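Local coordinates for protein geranylgeranyl pyrophosphate synthase (Corynebacterium glutamicum, PDB 3LK5) that probably condenses allylic and isopentenyl diphosphates into longer isoprenoid diphosphates, as a magnesium-dependent member of the FPP/GGPP synthase family, at residues I221-H226 with L243-I249; R175-W180 with H226-I231. All coordinates share one frame; numbering follows the deposited sequence.

Interaction 1: I221-H226 with L243-I249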
ATOM      1  N   ILE A 221       0.293  -8.589 -17.678  1.00 24.70           N
ATOM      2  CA  ILE A 221       0.698  -9.774 -18.384  1.00 23.15           C
ATOM      3  C   ILE A 221       2.148 -10.147 -18.216  1.00 22.54           C
ATOM      4  O   ILE A 221       2.454 -11.290 -17.831  1.00 22.16           O
ATOM      5  CB  ILE A 221       0.383  -9.655 -19.953  1.00 21.71           C
ATOM      6  CG1 ILE A 221      -1.069  -9.224 -20.148  1.00 25.02           C
ATOM      7  CG2 ILE A 221       0.723 -11.028 -20.642  1.00 24.09           C
ATOM      8  CD1 ILE A 221      -1.657  -9.537 -21.629  1.00 24.73           C
ATOM      9  N   ALA A 222       3.057  -9.219 -18.523  1.00 22.16           N
ATOM     10  CA  ALA A 222       4.474  -9.598 -18.528  1.00 21.92           C
ATOM     11  C   ALA A 222       5.005  -9.981 -17.152  1.00 21.21           C
ATOM     12  O   ALA A 222       5.638 -11.030 -16.998  1.00 20.44           O
ATOM     13  CB  ALA A 222       5.370  -8.488 -19.145  1.00 22.38           C
ATOM     14  N   ARG A 223       4.774  -9.139 -16.157  1.00 22.14           N
ATOM     15  CA  ARG A 223       5.280  -9.503 -14.841  1.00 21.93           C
ATOM     16  C   ARG A 223       4.545 -10.700 -14.185  1.00 22.25           C
ATOM     17  O   ARG A 223       5.208 -11.484 -13.522  1.00 23.52           O
ATOM     18  CB  ARG A 223       5.370  -8.309 -13.862  1.00 22.39           C
ATOM     19  CG  ARG A 223       6.355  -7.187 -14.274  1.00 23.21           C
ATOM     20  CD  ARG A 223       7.781  -7.689 -14.359  1.00 23.62           C
ATOM     21  NE  ARG A 223       8.709  -6.551 -14.552  1.00 24.92           N
ATOM     22  CZ  ARG A 223       9.996  -6.691 -14.860  1.00 27.25           C
ATOM     23  NH1 ARG A 223      10.551  -7.906 -14.975  1.00 26.16           N
ATOM     24  NH2 ARG A 223      10.769  -5.611 -15.011  1.00 27.31           N
ATOM     25  N   PRO A 224       3.202 -10.833 -14.337  1.00 22.01           N
ATOM     26  CA  PRO A 224       2.607 -12.084 -13.814  1.00 21.39           C
ATOM     27  C   PRO A 224       3.269 -13.314 -14.462  1.00 21.21           C
ATOM     28  O   PRO A 224       3.567 -14.259 -13.770  1.00 20.47           O
ATOM     29  CB  PRO A 224       1.116 -11.944 -14.208  1.00 20.62           C
ATOM     30  CG  PRO A 224       0.887 -10.418 -13.999  1.00 22.82           C
ATOM     31  CD  PRO A 224       2.157  -9.845 -14.695  1.00 21.81           C
ATOM     32  N   LEU A 225       3.494 -13.305 -15.783  1.00 20.34           N
ATOM     33  CA  LEU A 225       4.173 -14.461 -16.432  1.00 21.21           C
ATOM     34  C   LEU A 225       5.544 -14.680 -15.824  1.00 22.22           C
ATOM     35  O   LEU A 225       5.935 -15.807 -15.528  1.00 22.12           O
ATOM     36  CB  LEU A 225       4.397 -14.223 -17.949  1.00 21.07           C
ATOM     37  CG  LEU A 225       3.082 -14.455 -18.738  1.00 22.88           C
ATOM     38  CD1 LEU A 225       3.166 -13.795 -20.150  1.00 22.46           C
ATOM     39  CD2 LEU A 225       2.683 -15.935 -18.835  1.00 22.47           C
ATOM     40  N   HIS A 226       6.282 -13.575 -15.693  1.00 22.50           N
ATOM     41  CA  HIS A 226       7.614 -13.600 -15.091  1.00 22.36           C
ATOM     42  C   HIS A 226       7.557 -14.204 -13.683  1.00 22.23           C
ATOM     43  O   HIS A 226       8.347 -15.085 -13.341  1.00 20.80           O
ATOM     44  CB  HIS A 226       8.195 -12.158 -15.080  1.00 21.31           C
ATOM     45  CG  HIS A 226       9.632 -12.082 -14.667  1.00 21.59           C
ATOM     46  ND1 HIS A 226      10.308 -10.883 -14.533  1.00 22.15           N
ATOM     47  CD2 HIS A 226      10.504 -13.052 -14.300  1.00 21.19           C
ATOM     48  CE1 HIS A 226      11.539 -11.126 -14.103  1.00 21.23           C
ATOM     49  NE2 HIS A 226      11.683 -12.432 -13.963  1.00 22.65           N
ATOM     50  N   LEU A 243       8.312 -12.572 -21.394  1.00 23.30           N
ATOM     51  CA  LEU A 243       8.309 -11.136 -21.158  1.00 24.54           C
ATOM     52  C   LEU A 243       8.049 -10.376 -22.458  1.00 25.73           C
ATOM     53  O   LEU A 243       7.358  -9.359 -22.428  1.00 25.87           O
ATOM     54  CB  LEU A 243       9.630 -10.644 -20.509  1.00 23.25           C
ATOM     55  CG  LEU A 243       9.765 -10.882 -18.993  1.00 24.09           C
ATOM     56  CD1 LEU A 243      11.249 -10.601 -18.542  1.00 24.40           C
ATOM     57  CD2 LEU A 243       8.766 -10.032 -18.193  1.00 24.53           C
ATOM     58  N   HIS A 244       8.583 -10.872 -23.569  1.00 27.06           N
ATOM     59  CA  HIS A 244       8.313 -10.238 -24.879  1.00 28.89           C
ATOM     60  C   HIS A 244       6.860 -10.421 -25.277  1.00 27.18           C
ATOM     61  O   HIS A 244       6.202  -9.484 -25.714  1.00 27.00           O
ATOM     62  CB  HIS A 244       9.208 -10.827 -25.963  1.00 31.91           C
ATOM     63  CG  HIS A 244      10.592 -10.268 -25.995  1.00 38.27           C
ATOM     64  ND1 HIS A 244      10.854  -8.956 -26.329  1.00 36.84           N
ATOM     65  CD2 HIS A 244      11.801 -10.865 -25.845  1.00 36.32           C
ATOM     66  CE1 HIS A 244      12.164  -8.755 -26.332  1.00 38.29           C
ATOM     67  NE2 HIS A 244      12.765  -9.899 -26.051  1.00 38.19           N
ATOM     68  N   TYR A 245       6.359 -11.644 -25.141  1.00 26.37           N
ATOM     69  CA  TYR A 245       4.925 -11.876 -25.306  1.00 26.10           C
ATOM     70  C   TYR A 245       4.094 -10.935 -24.448  1.00 25.11           C
ATOM     71  O   TYR A 245       3.145 -10.288 -24.931  1.00 24.68           O
ATOM     72  CB  TYR A 245       4.593 -13.349 -24.990  1.00 25.49           C
ATOM     73  CG  TYR A 245       3.120 -13.690 -24.811  1.00 26.41           C
ATOM     74  CD1 TYR A 245       2.377 -14.294 -25.857  1.00 24.27           C
ATOM     75  CD2 TYR A 245       2.467 -13.425 -23.576  1.00 24.05           C
ATOM     76  CE1 TYR A 245       1.022 -14.651 -25.650  1.00 25.75           C
ATOM     77  CE2 TYR A 245       1.139 -13.733 -23.367  1.00 25.94           C
ATOM     78  CZ  TYR A 245       0.415 -14.360 -24.399  1.00 25.53           C
ATOM     79  OH  TYR A 245      -0.898 -14.667 -24.127  1.00 25.48           O
ATOM     80  N   GLY A 246       4.442 -10.813 -23.179  1.00 25.14           N
ATOM     81  CA  GLY A 246       3.629 -10.002 -22.274  1.00 24.72           C
ATOM     82  C   GLY A 246       3.680  -8.527 -22.675  1.00 25.15           C
ATOM     83  O   GLY A 246       2.693  -7.796 -22.503  1.00 25.69           O
ATOM     84  N   HIS A 247       4.845  -8.072 -23.129  1.00 25.17           N
ATOM     85  CA  HIS A 247       5.001  -6.663 -23.519  1.00 28.02           C
ATOM     86  C   HIS A 247       4.061  -6.362 -24.719  1.00 25.95           C
ATOM     87  O   HIS A 247       3.237  -5.430 -24.651  1.00 25.52           O
ATOM     88  CB  HIS A 247       6.460  -6.365 -23.905  1.00 32.26           C
ATOM     89  CG  HIS A 247       6.667  -5.052 -24.608  1.00 36.09           C
ATOM     90  ND1 HIS A 247       6.541  -4.900 -25.980  1.00 35.81           N
ATOM     91  CD2 HIS A 247       7.055  -3.841 -24.133  1.00 35.68           C
ATOM     92  CE1 HIS A 247       6.801  -3.642 -26.311  1.00 36.55           C
ATOM     93  NE2 HIS A 247       7.117  -2.979 -25.210  1.00 36.76           N
ATOM     94  N   ASP A 248       4.163  -7.192 -25.754  1.00 25.05           N
ATOM     95  CA  ASP A 248       3.362  -7.002 -26.989  1.00 26.19           C
ATOM     96  C   ASP A 248       1.864  -7.217 -26.779  1.00 25.27           C
ATOM     97  O   ASP A 248       1.049  -6.359 -27.118  1.00 24.38           O
ATOM     98  CB  ASP A 248       3.862  -7.909 -28.097  1.00 27.55           C
ATOM     99  CG  ASP A 248       5.237  -7.529 -28.591  1.00 33.70           C
ATOM    100  OD1 ASP A 248       5.810  -6.502 -28.156  1.00 31.42           O
ATOM    101  OD2 ASP A 248       5.760  -8.266 -29.425  1.00 30.31           O
ATOM    102  N   ILE A 249       1.494  -8.349 -26.183  1.00 24.72           N
ATOM    103  CA  ILE A 249       0.092  -8.608 -25.919  1.00 23.90           C
ATOM    104  C   ILE A 249      -0.492  -7.615 -24.882  1.00 23.36           C
ATOM    105  O   ILE A 249      -1.651  -7.213 -24.990  1.00 23.24           O
ATOM    106  CB  ILE A 249      -0.139 -10.114 -25.510  1.00 23.56           C
ATOM    107  CG1 ILE A 249       0.439 -11.072 -26.583  1.00 23.28           C
ATOM    108  CG2 ILE A 249      -1.654 -10.381 -25.247  1.00 24.84           C
ATOM    109  CD1 ILE A 249      -0.022 -10.730 -28.103  1.00 24.24           C
TER

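Interaction 2: R175-W180 with H226-I231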
ATOM      1  N   ARG A 175      13.394 -16.226  -5.685  1.00 24.80           N
ATOM      2  CA  ARG A 175      13.320 -16.137  -7.144  1.00 24.72           C
ATOM      3  C   ARG A 175      12.239 -15.142  -7.580  1.00 23.53           C
ATOM      4  O   ARG A 175      12.367 -14.563  -8.650  1.00 25.09           O
ATOM      5  CB  ARG A 175      13.041 -17.515  -7.798  1.00 25.85           C
ATOM      6  CG  ARG A 175      14.284 -18.460  -7.829  1.00 26.58           C
ATOM      7  CD  ARG A 175      14.078 -19.675  -8.787  1.00 26.10           C
ATOM      8  NE  ARG A 175      12.912 -20.474  -8.410  1.00 25.81           N
ATOM      9  CZ  ARG A 175      12.950 -21.491  -7.544  1.00 28.07           C
ATOM     10  NH1 ARG A 175      11.835 -22.181  -7.257  1.00 26.26           N
ATOM     11  NH2 ARG A 175      14.101 -21.833  -6.958  1.00 25.99           N
ATOM     12  N   THR A 176      11.204 -14.970  -6.762  1.00 23.65           N
ATOM     13  CA  THR A 176      10.098 -14.038  -7.083  1.00 23.21           C
ATOM     14  C   THR A 176      10.531 -12.563  -7.090  1.00 23.07           C
ATOM     15  O   THR A 176       9.819 -11.741  -7.658  1.00 22.52           O
ATOM     16  CB  THR A 176       8.866 -14.145  -6.143  1.00 22.81           C
ATOM     17  OG1 THR A 176       9.190 -13.707  -4.802  1.00 25.67           O
ATOM     18  CG2 THR A 176       8.283 -15.580  -6.112  1.00 26.17           C
ATOM     19  N   ARG A 177      11.686 -12.233  -6.515  1.00 22.74           N
ATOM     20  CA  ARG A 177      11.976 -10.804  -6.249  1.00 22.32           C
ATOM     21  C   ARG A 177      11.938  -9.929  -7.511  1.00 21.40           C
ATOM     22  O   ARG A 177      11.255  -8.897  -7.535  1.00 21.42           O
ATOM     23  CB  ARG A 177      13.326 -10.626  -5.523  1.00 21.52           C
ATOM     24  CG  ARG A 177      13.401 -11.137  -4.054  1.00 23.88           C
ATOM     25  CD  ARG A 177      12.318 -10.488  -3.204  1.00 24.14           C
ATOM     26  NE  ARG A 177      12.345  -9.007  -3.277  1.00 24.36           N
ATOM     27  CZ  ARG A 177      11.252  -8.267  -3.115  1.00 23.11           C
ATOM     28  NH1 ARG A 177      10.068  -8.877  -2.918  1.00 24.43           N
ATOM     29  NH2 ARG A 177      11.335  -6.932  -3.192  1.00 24.13           N
ATOM     30  N   ASP A 178      12.644 -10.346  -8.579  1.00 21.12           N
ATOM     31  CA  ASP A 178      12.760  -9.472  -9.767  1.00 23.16           C
ATOM     32  C   ASP A 178      11.376  -9.137 -10.338  1.00 21.65           C
ATOM     33  O   ASP A 178      11.063  -7.963 -10.615  1.00 21.07           O
ATOM     34  CB  ASP A 178      13.664 -10.086 -10.860  1.00 26.30           C
ATOM     35  CG  ASP A 178      15.146 -10.104 -10.466  1.00 39.26           C
ATOM     36  OD1 ASP A 178      15.544  -9.366  -9.540  1.00 28.40           O
ATOM     37  OD2 ASP A 178      15.950 -10.840 -11.090  1.00 29.80           O
ATOM     38  N   ALA A 179      10.539 -10.156 -10.520  1.00 21.60           N
ATOM     39  CA  ALA A 179       9.233  -9.921 -11.089  1.00 22.30           C
ATOM     40  C   ALA A 179       8.349  -9.127 -10.149  1.00 21.62           C
ATOM     41  O   ALA A 179       7.629  -8.226 -10.584  1.00 21.30           O
ATOM     42  CB  ALA A 179       8.525 -11.269 -11.446  1.00 22.56           C
ATOM     43  N   TRP A 180       8.378  -9.476  -8.861  1.00 20.53           N
ATOM     44  CA  TRP A 180       7.470  -8.824  -7.912  1.00 21.04           C
ATOM     45  C   TRP A 180       7.905  -7.389  -7.602  1.00 19.80           C
ATOM     46  O   TRP A 180       7.038  -6.469  -7.525  1.00 20.55           O
ATOM     47  CB  TRP A 180       7.468  -9.638  -6.601  1.00 21.29           C
ATOM     48  CG  TRP A 180       6.428  -9.234  -5.561  1.00 22.75           C
ATOM     49  CD1 TRP A 180       6.640  -8.471  -4.449  1.00 22.28           C
ATOM     50  CD2 TRP A 180       5.069  -9.683  -5.493  1.00 21.19           C
ATOM     51  NE1 TRP A 180       5.478  -8.393  -3.696  1.00 22.07           N
ATOM     52  CE2 TRP A 180       4.497  -9.114  -4.330  1.00 22.70           C
ATOM     53  CE3 TRP A 180       4.282 -10.525  -6.316  1.00 23.58           C
ATOM     54  CZ2 TRP A 180       3.152  -9.362  -3.932  1.00 22.13           C
ATOM     55  CZ3 TRP A 180       2.942 -10.792  -5.933  1.00 21.92           C
ATOM     56  CH2 TRP A 180       2.393 -10.199  -4.754  1.00 23.27           C
ATOM     57  N   HIS A 226       6.282 -13.575 -15.693  1.00 22.50           N
ATOM     58  CA  HIS A 226       7.614 -13.600 -15.091  1.00 22.36           C
ATOM     59  C   HIS A 226       7.557 -14.204 -13.683  1.00 22.23           C
ATOM     60  O   HIS A 226       8.347 -15.085 -13.341  1.00 20.80           O
ATOM     61  CB  HIS A 226       8.195 -12.158 -15.080  1.00 21.31           C
ATOM     62  CG  HIS A 226       9.632 -12.082 -14.667  1.00 21.59           C
ATOM     63  ND1 HIS A 226      10.308 -10.883 -14.533  1.00 22.15           N
ATOM     64  CD2 HIS A 226      10.504 -13.052 -14.300  1.00 21.19           C
ATOM     65  CE1 HIS A 226      11.539 -11.126 -14.103  1.00 21.23           C
ATOM     66  NE2 HIS A 226      11.683 -12.432 -13.963  1.00 22.65           N
ATOM     67  N   LEU A 227       6.597 -13.743 -12.878  1.00 22.24           N
ATOM     68  CA  LEU A 227       6.466 -14.254 -11.506  1.00 21.81           C
ATOM     69  C   LEU A 227       6.252 -15.787 -11.478  1.00 22.41           C
ATOM     70  O   LEU A 227       6.950 -16.525 -10.750  1.00 22.13           O
ATOM     71  CB  LEU A 227       5.296 -13.511 -10.825  1.00 20.92           C
ATOM     72  CG  LEU A 227       4.904 -13.993  -9.427  1.00 22.72           C
ATOM     73  CD1 LEU A 227       6.149 -13.749  -8.499  1.00 23.37           C
ATOM     74  CD2 LEU A 227       3.622 -13.265  -8.911  1.00 22.06           C
ATOM     75  N   GLY A 228       5.274 -16.248 -12.250  1.00 20.75           N
ATOM     76  CA  GLY A 228       4.977 -17.691 -12.317  1.00 21.10           C
ATOM     77  C   GLY A 228       6.174 -18.480 -12.808  1.00 22.31           C
ATOM     78  O   GLY A 228       6.527 -19.524 -12.230  1.00 21.88           O
ATOM     79  N   ALA A 229       6.827 -17.985 -13.863  1.00 22.41           N
ATOM     80  CA  ALA A 229       8.027 -18.674 -14.373  1.00 22.41           C
ATOM     81  C   ALA A 229       9.177 -18.720 -13.375  1.00 22.06           C
ATOM     82  O   ALA A 229       9.863 -19.754 -13.265  1.00 21.76           O
ATOM     83  CB  ALA A 229       8.492 -18.088 -15.757  1.00 22.51           C
ATOM     84  N   SER A 230       9.385 -17.626 -12.628  1.00 22.58           N
ATOM     85  CA  SER A 230      10.432 -17.591 -11.592  1.00 23.03           C
ATOM     86  C   SER A 230      10.137 -18.589 -10.480  1.00 22.37           C
ATOM     87  O   SER A 230      11.043 -19.265  -9.996  1.00 22.88           O
ATOM     88  CB  SER A 230      10.547 -16.165 -10.999  1.00 23.60           C
ATOM     89  OG  SER A 230      11.113 -15.313 -11.991  1.00 24.58           O
ATOM     90  N   ILE A 231       8.866 -18.716 -10.113  1.00 23.08           N
ATOM     91  CA  ILE A 231       8.482 -19.693  -9.049  1.00 23.75           C
ATOM     92  C   ILE A 231       8.889 -21.113  -9.482  1.00 23.51           C
ATOM     93  O   ILE A 231       9.427 -21.897  -8.668  1.00 23.15           O
ATOM     94  CB  ILE A 231       6.993 -19.598  -8.714  1.00 23.88           C
ATOM     95  CG1 ILE A 231       6.715 -18.255  -8.028  1.00 25.26           C
ATOM     96  CG2 ILE A 231       6.517 -20.792  -7.776  1.00 23.69           C
ATOM     97  CD1 ILE A 231       5.223 -17.893  -7.938  1.00 25.86           C
TER
HETATM   98  O   HOH W   1      11.335 -12.975 -10.523  1.00 24.15           O

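Interaction 1: I221-H226 with L243-I249
Ala222 and Gly246 meet where segments 221-226 and 243-249, on two roughly antiparallel helices of the all-helical polyprenyl synthetase fold, pass with their axes 7.7 Å apart and at 157°. No hydrogen bond spans the contact; apolar packing carries it. At the closest backbone approach, Ala222 CA lies 3.9 Å from Gly246 CA. Glycine has no side chain, and Ile221 CG2 fills in against its CA at 3.5 Å, a tight fit. The isoleucine splits its branches: with CG2 anti to the backbone N, that methyl reaches Gly246 and Tyr245, while CD1 touches Ile249 CG2. Leu225 CD1 comes to 3.5 Å from Tyr245 CD2, the two side chains crossing at about a right angle. Within its own helix, Ile249 CG1 sits over the centre of one face of the tyrosine ring, and Tyr245 OH is hydrogen-bonded to Leu361 O and to the hydroxyl of Tyr69.

Within 221-226, Arg223 NH1 donates to His226 ND1 at 3.0 Å, a bent bond (138°) despite lying near both planes, while NH2 makes a salt bridge to Glu186. Leu243 packs on the histidine: CD1 lies above a face of the imidazole, and CD2 is 3.5 Å from Ala222 O.

Interaction 2: R175-W180 with H226-I231
Arg175-Trp180 and His226-Ile231 run almost exactly antiparallel, 172° between their directions and 8.2 Å between axes, with Ala179 opposite Leu227 and Arg175 opposite Ser230. Near Ala179 the first helix is kinked: its N has no bond to the turn before. A water takes that N-H at 2.9 Å from Ala179 N, donates to Arg175 O, and also hydrogen-bonds Ser230 OG, so it patches the gap and bridges the helices.

Arg175 grips the last turn of the other helix. Bent at chi3 (-58°), its chain brings NE to Ser230 O at 2.7 Å, nearly along the C=O axis, and NH1 to Ile231 O at 2.8 Å, from above that carbonyl's plane. Both acceptors lie near the guanidinium plane, which should fix its rotation.

Between the two segments the remaining contacts are apolar. Ala179 CB lies over a face of the His226 imidazole, 3.7 Å from the ring centroid, a CH-pi contact. Leu227 spreads its methyls: CD1 packs on Thr176 CB, and CD2 reaches the indole edge at Trp180 CE3, 3.8 Å away. Thr176 CG2 also touches Ile231 CG1 at 3.6 Å. Outside the pair, Glu160 holds the indole NE1, and Arg177 makes salt bridges to Asp161 and Asp165 of the second subunit. Such antiparallel packing of long helices is characteristic of the all-alpha prenyltransferase fold.

In the fold
From the N terminus, five helices precede helix 170-199, which supplies residues 175-180; the chain then turns back into helix 205-231, and interaction 2 closes this loop, with 45 residues between its segments. Before reaching 226-231, the second helix passes through 221-226, on which helix 236-263 later packs. Interaction 1 closes that shorter loop, 16 residues between segments, so the two contacts cross along the sequence. Helix 205-231 is thus the middle member of three, sharing His226 between both contacts. Their centres lie 12 Å apart, and Arg223 CD touches Ala179 O at 3.8 Å, joining them directly. Beyond these three, helix 355-369 adjoins interaction 1 and helix 87-111 adjoins interaction 2.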